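PDB 4YV6: transcriptional regulator from Streptococcus dysgalactiae, which serves as the receptor for SHP peptide pheromones and, through a helix-turn-helix domain, probably binds DNA to regulate transcription in response to them. Local coordinates for the interface of chains A and B. Numbering follows the deposited sequence. Chains: chain A/B, Transcriptional regulator.

The interface of chains A and B. Residues chain A 53, 58, 175-176; chain B 70-71, 74.
A:Gln176 and A:Glu175 pack against B:Phe74 and B:His70 in a van der Waals patch of a two-fold symmetric interface between two copies of Rgg2, the likely dimer, which joins the DNA-binding part of one chain and the helical C-terminal part of the same chain to the loop residues B:His70 and B:Thr71 and the first turn of helix 72-86 of the other. No N or O of one chain lies within bonding reach of the other in this patch, which is held by packing and a CH-pi contact. In the latter, the methylene CG of A:Gln176 sits over the centre of the B:Phe74 ring, 3.7 Å from the centroid. With CG anti to its own carbonyl carbon (chi1 -55°) and the chain extended beyond it, A:Gln176 runs on across the ring towards its CB end, where NE2 comes 3.5 Å from CB of B:Phe74. The amide stands steeply on the ring, the two planes 78° apart, whereas it passes alongside B:His70 at a shallower 32°, with NE2 3.6 Å from CB of that histidine. On the other side of the amide, OE1 accepts a 2.8 Å hydrogen bond from OG1 of A:Thr58, which approaches from above the carbonyl plane and helps fix the amide's rotation. A:Glu175 bends at chi2 and lays its CG against the tip of the ring, 3.7 Å from CZ of B:Phe74. At the opposite end, OD1 of A:Asp53, from helix 45-54, touches CB of B:Thr71 at 3.4 Å. The hydroxyl OG1 of B:Thr71 instead accepts a 3.2 Å bond from the backbone N of B:Phe74, capping the N-terminus of helix 72-86. With B:Thr71 lying between A:Asp53 and A:Gln176, the patch probably helps set the position of the helix-turn-helix domains within the likely dimer.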
# COMPACT_ATOMS: atom_id res chain seq x y z
N ASP A 53 4.45 18.76 5.74
CA ASP A 53 5.24 18.13 6.79
C ASP A 53 4.89 18.72 8.16
O ASP A 53 4.92 18.03 9.17
CB ASP A 53 6.73 18.29 6.50
CG ASP A 53 7.60 17.50 7.46
OD1 ASP A 53 7.11 16.52 8.06
OD2 ASP A 53 8.79 17.86 7.61
N THR A 58 1.95 13.23 4.66
CA THR A 58 2.94 12.83 3.67
C THR A 58 2.40 13.12 2.27
O THR A 58 1.19 13.26 2.08
CB THR A 58 3.31 11.34 3.80
OG1 THR A 58 4.27 10.99 2.79
CG2 THR A 58 2.09 10.44 3.66
N GLU A 175 9.11 3.90 1.10
CA GLU A 175 9.01 3.18 2.37
C GLU A 175 7.68 3.53 3.02
O GLU A 175 7.12 2.75 3.79
CB GLU A 175 10.18 3.53 3.29
CG GLU A 175 10.23 2.71 4.57
CD GLU A 175 10.39 1.22 4.31
OE1 GLU A 175 10.85 0.85 3.21
OE2 GLU A 175 10.06 0.42 5.21
N GLN A 176 7.18 4.72 2.70
CA GLN A 176 5.89 5.18 3.20
C GLN A 176 4.74 4.61 2.37
O GLN A 176 3.58 4.65 2.78
CB GLN A 176 5.84 6.71 3.18
CG GLN A 176 6.99 7.37 3.94
CD GLN A 176 7.04 8.88 3.74
OE1 GLN A 176 6.61 9.40 2.71
NE2 GLN A 176 7.57 9.59 4.74
N HIS B 70 12.56 11.42 4.79
CA HIS B 70 11.15 11.24 5.12
C HIS B 70 10.62 12.42 5.94
O HIS B 70 11.39 13.27 6.38
CB HIS B 70 10.94 9.93 5.88
CG HIS B 70 11.35 8.71 5.11
ND1 HIS B 70 11.12 8.57 3.76
CD2 HIS B 70 11.98 7.58 5.50
CE1 HIS B 70 11.59 7.41 3.35
NE2 HIS B 70 12.11 6.78 4.39
N THR B 71 9.31 12.46 6.14
CA THR B 71 8.67 13.48 6.96
C THR B 71 9.15 13.39 8.40
O THR B 71 9.59 12.32 8.84
CB THR B 71 7.14 13.36 6.92
OG1 THR B 71 6.75 12.13 7.53
CG2 THR B 71 6.63 13.42 5.49
N PHE B 74 7.49 10.46 10.14
CA PHE B 74 7.89 9.12 9.71
C PHE B 74 9.31 8.80 10.17
O PHE B 74 9.65 7.64 10.39
CB PHE B 74 7.79 9.00 8.19
CG PHE B 74 7.99 7.59 7.69
CD1 PHE B 74 6.91 6.72 7.60
CD2 PHE B 74 9.24 7.13 7.32
CE1 PHE B 74 7.08 5.43 7.14
CE2 PHE B 74 9.42 5.84 6.87
CZ PHE B 74 8.34 4.99 6.78